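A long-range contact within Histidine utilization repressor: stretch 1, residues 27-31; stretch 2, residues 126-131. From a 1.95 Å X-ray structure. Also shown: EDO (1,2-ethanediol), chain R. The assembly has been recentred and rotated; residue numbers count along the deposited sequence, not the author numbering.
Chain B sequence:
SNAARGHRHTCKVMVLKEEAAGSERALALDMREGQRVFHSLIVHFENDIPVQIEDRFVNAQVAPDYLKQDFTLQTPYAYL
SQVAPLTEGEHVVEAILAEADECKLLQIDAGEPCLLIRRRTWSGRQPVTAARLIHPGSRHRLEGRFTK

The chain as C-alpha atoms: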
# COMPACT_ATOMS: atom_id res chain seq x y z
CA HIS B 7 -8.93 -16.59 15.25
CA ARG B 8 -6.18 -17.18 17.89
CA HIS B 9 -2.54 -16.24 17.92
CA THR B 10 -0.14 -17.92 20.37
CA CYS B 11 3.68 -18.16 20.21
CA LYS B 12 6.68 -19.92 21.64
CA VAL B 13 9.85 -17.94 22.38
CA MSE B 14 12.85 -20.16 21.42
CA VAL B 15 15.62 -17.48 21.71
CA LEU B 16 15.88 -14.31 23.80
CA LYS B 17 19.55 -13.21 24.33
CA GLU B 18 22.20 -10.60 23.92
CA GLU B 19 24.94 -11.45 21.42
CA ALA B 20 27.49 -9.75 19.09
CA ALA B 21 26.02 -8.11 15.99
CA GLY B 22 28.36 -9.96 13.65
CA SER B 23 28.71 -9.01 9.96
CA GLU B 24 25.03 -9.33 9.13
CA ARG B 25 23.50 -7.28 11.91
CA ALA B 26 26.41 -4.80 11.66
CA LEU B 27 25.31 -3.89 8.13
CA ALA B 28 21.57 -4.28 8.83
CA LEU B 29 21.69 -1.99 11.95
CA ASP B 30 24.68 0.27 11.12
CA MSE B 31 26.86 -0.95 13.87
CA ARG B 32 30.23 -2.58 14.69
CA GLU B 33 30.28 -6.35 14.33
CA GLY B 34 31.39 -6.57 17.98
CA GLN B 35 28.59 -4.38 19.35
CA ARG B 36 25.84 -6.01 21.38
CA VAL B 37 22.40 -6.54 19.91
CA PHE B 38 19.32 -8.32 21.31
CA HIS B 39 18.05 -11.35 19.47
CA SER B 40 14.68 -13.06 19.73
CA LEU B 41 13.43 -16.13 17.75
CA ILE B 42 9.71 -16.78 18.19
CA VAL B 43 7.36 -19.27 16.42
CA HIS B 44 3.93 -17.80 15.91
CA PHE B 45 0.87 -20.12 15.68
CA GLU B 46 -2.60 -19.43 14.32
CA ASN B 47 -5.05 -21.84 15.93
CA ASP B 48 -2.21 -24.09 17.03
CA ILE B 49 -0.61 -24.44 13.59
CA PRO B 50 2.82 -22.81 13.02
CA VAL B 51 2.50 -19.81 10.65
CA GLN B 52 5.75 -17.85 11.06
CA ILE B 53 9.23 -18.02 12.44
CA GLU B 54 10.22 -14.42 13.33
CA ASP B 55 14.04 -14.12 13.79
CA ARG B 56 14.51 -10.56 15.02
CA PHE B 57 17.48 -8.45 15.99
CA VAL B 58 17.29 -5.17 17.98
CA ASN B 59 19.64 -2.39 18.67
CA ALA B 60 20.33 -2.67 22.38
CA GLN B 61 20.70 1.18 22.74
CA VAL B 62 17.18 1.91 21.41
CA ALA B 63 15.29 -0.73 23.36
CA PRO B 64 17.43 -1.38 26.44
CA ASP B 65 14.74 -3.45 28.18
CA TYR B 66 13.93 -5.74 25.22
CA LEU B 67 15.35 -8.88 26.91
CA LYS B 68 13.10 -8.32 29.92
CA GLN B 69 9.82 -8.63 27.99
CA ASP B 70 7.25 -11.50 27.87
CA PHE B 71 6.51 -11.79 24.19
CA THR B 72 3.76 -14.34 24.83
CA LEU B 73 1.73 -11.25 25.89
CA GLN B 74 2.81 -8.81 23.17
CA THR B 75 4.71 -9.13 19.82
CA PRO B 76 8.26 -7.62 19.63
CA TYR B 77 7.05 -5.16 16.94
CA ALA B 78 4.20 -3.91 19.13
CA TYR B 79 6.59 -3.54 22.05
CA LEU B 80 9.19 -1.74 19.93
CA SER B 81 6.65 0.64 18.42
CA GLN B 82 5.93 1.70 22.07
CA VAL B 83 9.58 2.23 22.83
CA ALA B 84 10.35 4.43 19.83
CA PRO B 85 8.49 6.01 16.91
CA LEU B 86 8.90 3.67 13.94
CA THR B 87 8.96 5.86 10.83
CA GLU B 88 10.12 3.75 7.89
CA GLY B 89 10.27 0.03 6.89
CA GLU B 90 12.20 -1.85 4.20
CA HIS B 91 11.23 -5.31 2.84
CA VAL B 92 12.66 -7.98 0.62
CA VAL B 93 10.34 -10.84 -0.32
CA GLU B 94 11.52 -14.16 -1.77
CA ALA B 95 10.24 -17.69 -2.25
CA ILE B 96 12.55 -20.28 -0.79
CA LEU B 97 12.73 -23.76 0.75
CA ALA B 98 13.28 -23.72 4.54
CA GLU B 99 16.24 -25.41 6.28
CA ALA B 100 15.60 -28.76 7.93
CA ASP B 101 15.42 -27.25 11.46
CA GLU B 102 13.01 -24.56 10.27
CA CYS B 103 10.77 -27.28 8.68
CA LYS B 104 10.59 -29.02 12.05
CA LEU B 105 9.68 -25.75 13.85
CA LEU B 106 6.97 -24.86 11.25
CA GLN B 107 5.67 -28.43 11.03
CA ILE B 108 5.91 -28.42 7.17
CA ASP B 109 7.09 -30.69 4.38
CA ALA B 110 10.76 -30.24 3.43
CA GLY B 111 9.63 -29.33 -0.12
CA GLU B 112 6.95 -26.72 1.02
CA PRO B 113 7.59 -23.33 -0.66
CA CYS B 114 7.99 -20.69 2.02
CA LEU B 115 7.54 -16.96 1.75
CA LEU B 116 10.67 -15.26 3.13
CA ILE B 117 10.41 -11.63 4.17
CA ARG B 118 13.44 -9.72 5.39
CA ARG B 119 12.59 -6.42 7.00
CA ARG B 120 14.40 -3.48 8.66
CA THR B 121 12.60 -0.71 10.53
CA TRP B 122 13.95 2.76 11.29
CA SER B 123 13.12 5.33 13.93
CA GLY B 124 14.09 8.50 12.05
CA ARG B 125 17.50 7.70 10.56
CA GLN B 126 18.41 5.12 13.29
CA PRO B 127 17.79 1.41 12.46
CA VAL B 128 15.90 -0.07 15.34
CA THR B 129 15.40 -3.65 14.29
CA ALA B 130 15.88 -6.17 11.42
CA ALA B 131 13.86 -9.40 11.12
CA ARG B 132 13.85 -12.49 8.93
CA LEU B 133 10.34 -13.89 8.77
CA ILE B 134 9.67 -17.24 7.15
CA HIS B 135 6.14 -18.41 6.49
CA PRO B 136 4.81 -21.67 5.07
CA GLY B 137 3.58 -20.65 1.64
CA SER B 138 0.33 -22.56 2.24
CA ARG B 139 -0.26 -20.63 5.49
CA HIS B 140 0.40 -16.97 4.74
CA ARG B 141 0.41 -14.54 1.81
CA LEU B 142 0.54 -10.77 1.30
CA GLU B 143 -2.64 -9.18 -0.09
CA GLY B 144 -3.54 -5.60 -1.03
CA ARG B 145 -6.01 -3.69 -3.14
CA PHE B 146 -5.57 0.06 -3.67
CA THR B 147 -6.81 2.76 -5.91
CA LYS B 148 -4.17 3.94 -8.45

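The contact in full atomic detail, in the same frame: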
# COMPACT_ATOMS: atom_id res chain seq x y z
N LEU B 27 25.74 -4.56 9.33
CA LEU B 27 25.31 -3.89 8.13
C LEU B 27 23.83 -3.58 8.18
O LEU B 27 23.40 -2.50 7.75
CB LEU B 27 25.57 -4.80 6.90
CG LEU B 27 26.97 -5.14 6.36
CD1 LEU B 27 26.83 -6.28 5.36
CD2 LEU B 27 27.59 -3.92 5.72
N ALA B 28 23.02 -4.50 8.72
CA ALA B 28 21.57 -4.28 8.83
C ALA B 28 21.27 -3.05 9.74
O ALA B 28 20.47 -2.19 9.35
CB ALA B 28 20.83 -5.59 9.35
N LEU B 29 21.98 -2.94 10.88
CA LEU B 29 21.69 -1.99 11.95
C LEU B 29 22.73 -0.85 12.15
O LEU B 29 22.64 -0.07 13.10
CB LEU B 29 21.55 -2.79 13.25
CG LEU B 29 20.40 -3.82 13.30
CD1 LEU B 29 20.33 -4.54 14.62
CD2 LEU B 29 19.09 -3.14 12.97
N ASP B 30 23.70 -0.81 11.27
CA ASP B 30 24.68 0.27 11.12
C ASP B 30 25.47 0.26 12.36
O ASP B 30 25.51 1.25 13.09
CB ASP B 30 23.98 1.66 10.95
CG ASP B 30 23.39 1.85 9.57
OD1 ASP B 30 23.54 0.91 8.76
OD2 ASP B 30 22.81 2.95 9.28
N MSE B 31 26.09 -0.87 12.65
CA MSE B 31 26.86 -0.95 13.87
C MSE B 31 28.16 -1.74 13.73
O MSE B 31 28.43 -2.26 12.67
CB MSE B 31 25.99 -1.52 14.99
CG MSE B 31 25.28 -2.75 14.68
SE MSE B 31 24.15 -3.14 16.31
CE MSE B 31 22.88 -1.69 16.15
N GLN B 126 17.76 6.22 12.55
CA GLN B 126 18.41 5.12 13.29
C GLN B 126 17.68 3.80 13.02
O GLN B 126 16.48 3.72 13.23
CB GLN B 126 18.34 5.40 14.78
CG GLN B 126 19.15 4.37 15.70
CD GLN B 126 19.24 4.85 17.12
OE1 GLN B 126 18.31 5.48 17.60
NE2 GLN B 126 20.31 4.52 17.81
N PRO B 127 18.41 2.74 12.59
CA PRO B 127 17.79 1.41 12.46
C PRO B 127 17.49 0.91 13.85
O PRO B 127 18.33 1.08 14.77
CB PRO B 127 18.90 0.54 11.86
CG PRO B 127 19.80 1.52 11.19
CD PRO B 127 19.83 2.68 12.18
N VAL B 128 16.29 0.40 14.04
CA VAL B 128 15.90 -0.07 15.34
C VAL B 128 16.01 -1.59 15.37
O VAL B 128 16.44 -2.18 16.39
CB VAL B 128 14.42 0.32 15.63
CG1 VAL B 128 13.86 -0.44 16.86
CG2 VAL B 128 14.23 1.87 15.83
N THR B 129 15.56 -2.21 14.28
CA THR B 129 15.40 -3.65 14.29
C THR B 129 15.46 -4.22 12.85
O THR B 129 15.18 -3.52 11.88
CB THR B 129 14.06 -4.03 15.01
OG1 THR B 129 13.96 -5.46 15.07
CG2 THR B 129 12.81 -3.43 14.25
N ALA B 130 15.89 -5.47 12.70
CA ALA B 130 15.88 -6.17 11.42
C ALA B 130 15.36 -7.56 11.71
O ALA B 130 15.71 -8.16 12.76
CB ALA B 130 17.30 -6.23 10.85
N ALA B 131 14.49 -8.10 10.83
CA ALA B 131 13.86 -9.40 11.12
C ALA B 131 13.87 -10.26 9.86
O ALA B 131 13.75 -9.75 8.75
CB ALA B 131 12.39 -9.24 11.63
C1 EDO R . 22.45 2.89 15.17
O1 EDO R . 21.72 1.64 14.95
C2 EDO R . 23.75 2.91 14.32
O2 EDO R . 24.23 4.09 13.55

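Nearly a hundred residues apart in sequence, a helical segment and the residues after it rest on a strand, and no hydrogen bond joins the two stretches; what joins them is apolar packing over a small area, 258 Å² summed over both sides.

The side chain of Leu27 is out of reach of the strand, so the contact begins at Ala28. There the methyl group points sideways to the strand, yet CB of Ala28 lies 3.9 Å from CB of Ala130, which points toward the helix. The CA atoms of Ala28 and Ala130 are 6.5 Å apart.

Leu29 does most of the work, with 78 Å² covered; on the strand, Pro127 has 75 Å² covered by the stretch as a whole. Its own CA-to-CB bond runs sideways, but the m,t rotamer of Leu29 brings the end of the chain nearer the strand. CD2 of Leu29 sits 3.8 Å from CB of Pro127 and 4.2 Å from CB of Ala130. One methyl thus spans the two strand residues that face the helix, while Val128 and Thr129 between them direct their CA-to-CB bonds away. The backbone packs too: Leu29 O is 3.8 Å from CG of Pro127. That carbonyl also accepts a hydrogen bond from 1,2-ethanediol, O1 to Leu29 O at 2.7 Å, a probable remnant of the crystallisation liquor.

Asp30 leaves helical geometry with a positive phi of 66°. Its CA-to-CB bond points toward the strand, and OD2 of Asp30 comes within 3.8 Å of CG of Pro127, a van der Waals approach. Selenomethionine Met31 falls short: CE of Met31 is still 5.5 Å from O of Pro127.

The rule is economical: two strand residues three positions apart, Pro127 and Ala130, flanking two residues whose CA-to-CB bonds point away from the helix, receive one leucine and one alanine.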